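Local coordinates for protein metal-dependent hydrolase (Lactobacillus plantarum, PDB 2F6K) that probably catalyses a metal-dependent decarboxylation, as in aminocarboxymuconate-semialdehyde decarboxylase, with manganese bound in an amidohydrolase-type barrel, at residues 90-102 and 116-130. Sequence-based numbering, arbitrary orientation.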
# COMPACT_ATOMS: atom_id res chain seq x y z
N GLN A 90 -26.19 -35.10 -6.52
CA GLN A 90 -24.92 -34.69 -7.13
C GLN A 90 -24.37 -33.38 -6.57
O GLN A 90 -23.16 -33.24 -6.42
CB GLN A 90 -25.06 -34.51 -8.65
CG GLN A 90 -25.13 -35.78 -9.45
CD GLN A 90 -26.46 -36.45 -9.36
OE1 GLN A 90 -27.49 -35.86 -9.71
NE2 GLN A 90 -26.47 -37.68 -8.88
N LEU A 91 -25.25 -32.44 -6.26
CA LEU A 91 -24.81 -31.14 -5.79
C LEU A 91 -25.29 -30.61 -4.45
O LEU A 91 -26.47 -30.69 -4.12
CB LEU A 91 -25.14 -30.09 -6.85
CG LEU A 91 -24.74 -30.40 -8.29
CD1 LEU A 91 -25.24 -29.29 -9.20
CD2 LEU A 91 -23.23 -30.52 -8.37
N GLY A 92 -24.35 -30.05 -3.71
CA GLY A 92 -24.63 -29.43 -2.43
C GLY A 92 -23.97 -28.06 -2.51
O GLY A 92 -23.38 -27.72 -3.54
N TYR A 93 -24.04 -27.27 -1.45
CA TYR A 93 -23.40 -25.97 -1.51
C TYR A 93 -23.08 -25.36 -0.16
O TYR A 93 -23.69 -25.69 0.86
CB TYR A 93 -24.27 -24.97 -2.28
CG TYR A 93 -25.39 -24.36 -1.47
CD1 TYR A 93 -26.50 -25.12 -1.07
CD2 TYR A 93 -25.37 -23.01 -1.12
CE1 TYR A 93 -27.55 -24.55 -0.34
CE2 TYR A 93 -26.41 -22.43 -0.40
CZ TYR A 93 -27.50 -23.20 -0.02
OH TYR A 93 -28.54 -22.61 0.67
N LEU A 94 -22.09 -24.46 -0.19
CA LEU A 94 -21.66 -23.70 0.96
C LEU A 94 -22.14 -22.28 0.69
O LEU A 94 -21.94 -21.73 -0.40
CB LEU A 94 -20.13 -23.72 1.07
CG LEU A 94 -19.49 -25.06 1.42
CD1 LEU A 94 -17.98 -24.91 1.40
CD2 LEU A 94 -19.98 -25.52 2.80
N ALA A 95 -22.78 -21.67 1.68
CA ALA A 95 -23.29 -20.32 1.50
C ALA A 95 -22.21 -19.24 1.64
O ALA A 95 -21.26 -19.39 2.41
CB ALA A 95 -24.39 -20.06 2.50
N SER A 96 -22.37 -18.16 0.88
CA SER A 96 -21.43 -17.04 0.97
C SER A 96 -22.01 -16.09 2.02
O SER A 96 -23.20 -16.16 2.34
CB SER A 96 -21.31 -16.32 -0.38
OG SER A 96 -20.62 -17.12 -1.32
N LEU A 97 -21.18 -15.20 2.55
CA LEU A 97 -21.63 -14.26 3.57
C LEU A 97 -21.38 -12.82 3.16
O LEU A 97 -20.34 -12.50 2.57
CB LEU A 97 -20.91 -14.55 4.89
CG LEU A 97 -21.02 -15.96 5.47
CD1 LEU A 97 -20.27 -16.03 6.79
CD2 LEU A 97 -22.47 -16.33 5.68
N PRO A 98 -22.33 -11.93 3.47
CA PRO A 98 -22.22 -10.51 3.12
C PRO A 98 -21.17 -9.76 3.95
O PRO A 98 -21.42 -8.67 4.46
CB PRO A 98 -23.63 -9.99 3.35
CG PRO A 98 -24.07 -10.79 4.53
CD PRO A 98 -23.59 -12.19 4.18
N ILE A 99 -20.00 -10.38 4.11
CA ILE A 99 -18.91 -9.75 4.84
C ILE A 99 -18.54 -8.51 4.02
O ILE A 99 -18.65 -8.54 2.79
CB ILE A 99 -17.72 -10.71 4.94
CG1 ILE A 99 -18.05 -11.82 5.95
CG2 ILE A 99 -16.45 -9.95 5.31
CD1 ILE A 99 -16.98 -12.90 6.08
N PRO A 100 -18.07 -7.43 4.67
CA PRO A 100 -17.79 -7.14 6.08
C PRO A 100 -18.95 -6.62 6.93
O PRO A 100 -18.71 -5.97 7.94
CB PRO A 100 -16.71 -6.08 5.98
CG PRO A 100 -17.27 -5.22 4.88
CD PRO A 100 -17.70 -6.26 3.84
N TYR A 101 -20.19 -6.89 6.54
CA TYR A 101 -21.32 -6.39 7.31
C TYR A 101 -21.72 -7.41 8.36
O TYR A 101 -22.57 -8.27 8.12
CB TYR A 101 -22.46 -6.07 6.36
CG TYR A 101 -22.02 -5.15 5.24
CD1 TYR A 101 -21.64 -3.82 5.50
CD2 TYR A 101 -21.90 -5.61 3.92
CE1 TYR A 101 -21.16 -3.00 4.48
CE2 TYR A 101 -21.42 -4.80 2.91
CZ TYR A 101 -21.05 -3.49 3.19
OH TYR A 101 -20.57 -2.68 2.20
N GLU A 102 -21.09 -7.31 9.53
CA GLU A 102 -21.32 -8.26 10.62
C GLU A 102 -22.76 -8.68 10.92
O GLU A 102 -23.07 -9.86 10.87
CB GLU A 102 -20.69 -7.74 11.92
CG GLU A 102 -20.89 -8.68 13.09
CD GLU A 102 -20.26 -8.17 14.38
OE1 GLU A 102 -20.58 -7.03 14.78
OE2 GLU A 102 -19.46 -8.92 14.99
N ASP A 116 -32.13 -22.92 4.60
CA ASP A 116 -31.88 -22.98 3.17
C ASP A 116 -31.07 -24.18 2.70
O ASP A 116 -30.71 -24.27 1.53
CB ASP A 116 -31.25 -21.67 2.70
CG ASP A 116 -32.20 -20.49 2.87
OD1 ASP A 116 -33.41 -20.69 2.60
OD2 ASP A 116 -31.75 -19.39 3.27
N GLY A 117 -30.78 -25.09 3.61
CA GLY A 117 -30.05 -26.29 3.25
C GLY A 117 -28.57 -26.17 2.91
O GLY A 117 -28.05 -27.01 2.18
N ALA A 118 -27.89 -25.15 3.41
CA ALA A 118 -26.47 -25.01 3.13
C ALA A 118 -25.72 -26.04 3.98
O ALA A 118 -26.11 -26.31 5.11
CB ALA A 118 -26.00 -23.60 3.47
N LEU A 119 -24.66 -26.62 3.43
CA LEU A 119 -23.87 -27.61 4.16
C LEU A 119 -22.88 -26.89 5.06
O LEU A 119 -22.18 -27.51 5.85
CB LEU A 119 -23.12 -28.54 3.19
CG LEU A 119 -24.01 -29.33 2.22
CD1 LEU A 119 -23.18 -30.14 1.25
CD2 LEU A 119 -24.93 -30.25 3.03
N GLY A 120 -22.83 -25.57 4.90
CA GLY A 120 -21.91 -24.75 5.67
C GLY A 120 -21.67 -23.44 4.94
O GLY A 120 -22.47 -23.05 4.10
N VAL A 121 -20.58 -22.75 5.25
CA VAL A 121 -20.30 -21.49 4.58
C VAL A 121 -18.90 -21.43 3.99
O VAL A 121 -18.01 -22.19 4.37
CB VAL A 121 -20.46 -20.29 5.54
CG1 VAL A 121 -21.86 -20.26 6.13
CG2 VAL A 121 -19.42 -20.35 6.64
N THR A 122 -18.74 -20.53 3.03
CA THR A 122 -17.44 -20.30 2.41
C THR A 122 -17.14 -18.84 2.68
O THR A 122 -18.03 -18.00 2.58
CB THR A 122 -17.46 -20.55 0.88
OG1 THR A 122 -16.18 -20.18 0.34
CG2 THR A 122 -18.52 -19.73 0.20
N VAL A 123 -15.90 -18.54 3.04
CA VAL A 123 -15.53 -17.16 3.33
C VAL A 123 -14.20 -16.77 2.69
O VAL A 123 -13.31 -17.61 2.49
CB VAL A 123 -15.45 -16.91 4.87
CG1 VAL A 123 -16.80 -17.20 5.50
CG2 VAL A 123 -14.36 -17.80 5.50
N PRO A 124 -14.05 -15.49 2.34
CA PRO A 124 -12.82 -15.01 1.72
C PRO A 124 -11.76 -14.80 2.77
O PRO A 124 -12.06 -14.33 3.87
CB PRO A 124 -13.25 -13.70 1.07
CG PRO A 124 -14.23 -13.17 2.07
CD PRO A 124 -15.05 -14.41 2.42
N THR A 125 -10.51 -15.14 2.45
CA THR A 125 -9.42 -14.94 3.39
C THR A 125 -9.46 -13.48 3.79
O THR A 125 -9.21 -13.14 4.94
CB THR A 125 -8.07 -15.26 2.74
OG1 THR A 125 -8.02 -14.68 1.43
CG2 THR A 125 -7.88 -16.77 2.64
N ASN A 126 -9.79 -12.62 2.83
CA ASN A 126 -9.92 -11.18 3.10
C ASN A 126 -10.89 -10.59 2.10
O ASN A 126 -10.90 -10.98 0.92
CB ASN A 126 -8.57 -10.47 3.00
CG ASN A 126 -8.36 -9.80 1.64
OD1 ASN A 126 -8.97 -8.77 1.33
ND2 ASN A 126 -7.50 -10.40 0.83
N SER A 127 -11.74 -9.69 2.57
CA SER A 127 -12.70 -9.03 1.71
C SER A 127 -12.29 -7.58 1.72
O SER A 127 -12.49 -6.88 2.71
CB SER A 127 -14.12 -9.20 2.27
OG SER A 127 -15.08 -8.58 1.43
N ARG A 128 -11.70 -7.14 0.61
CA ARG A 128 -11.22 -5.76 0.48
C ARG A 128 -10.46 -5.27 1.71
O ARG A 128 -10.59 -4.11 2.08
CB ARG A 128 -12.37 -4.79 0.18
CG ARG A 128 -12.97 -4.90 -1.22
CD ARG A 128 -13.92 -3.74 -1.51
NE ARG A 128 -13.22 -2.48 -1.75
CZ ARG A 128 -12.68 -2.12 -2.92
NH1 ARG A 128 -12.77 -2.94 -3.96
NH2 ARG A 128 -12.06 -0.96 -3.05
N GLY A 129 -9.69 -6.14 2.34
CA GLY A 129 -8.93 -5.70 3.50
C GLY A 129 -9.33 -6.24 4.86
O GLY A 129 -8.55 -6.15 5.81
N LEU A 130 -10.55 -6.76 4.97
CA LEU A 130 -10.98 -7.33 6.24
C LEU A 130 -10.64 -8.82 6.17
O LEU A 130 -11.31 -9.59 5.48
CB LEU A 130 -12.49 -7.14 6.44
CG LEU A 130 -12.99 -7.43 7.87
CD1 LEU A 130 -14.44 -7.01 8.01
CD2 LEU A 130 -12.85 -8.91 8.18
O HOH W 1 -26.33 -28.19 0.09
O HOH W 2 -18.66 -15.50 1.36
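Ala95 and Val121 pair in parallel between strands 91-95 and 120-124, neighbours in the TIM-barrel sheet of the amidohydrolase family; helix 102-114 makes the connection, completing a beta-alpha-beta unit. The strand axes diverge by 54°, and direct backbone bonding is confined to three links. Leu119 N gives to Tyr93 O at 2.9 Å, nearly straight at hydrogen (171°). Ala95 uses both its polar atoms, its N donating to Gly120 O (2.8 Å) and its O accepting from Thr122 N (2.8 Å), as a parallel pair requires. Beyond the direct bonds at each end, a water bridges the segments: one accepts from Tyr93 N and donates to Gly117 O, the other accepts from Leu97 N and donates to Thr122 O. The side chain of Tyr93 reaches back along residues 116-118. With CG between its backbone N and carbonyl carbon (chi1 81°), one face of the ring is turned to Ala118, whose CA lies over it, 4.1 Å from the centroid, in a CH-pi contact. At the ring edge Tyr93 OH donates to Asp116 O at 2.9 Å, approaching from above the carbonyl plane; the carboxylate of Asp116 turns elsewhere, to Lys81 and Gln111. A phenylalanine in place of Tyr93 would probably leave Asp116 O without this donor and the ring edge without its polar tie to residues 116-118. Farther on, Ser127 OG is satisfied by His60, which also bonds Leu97 O. Thr122, whose side chain lies about 8 Å from the bound manganese, sets its CG2 3.7 Å from Ser96 OG.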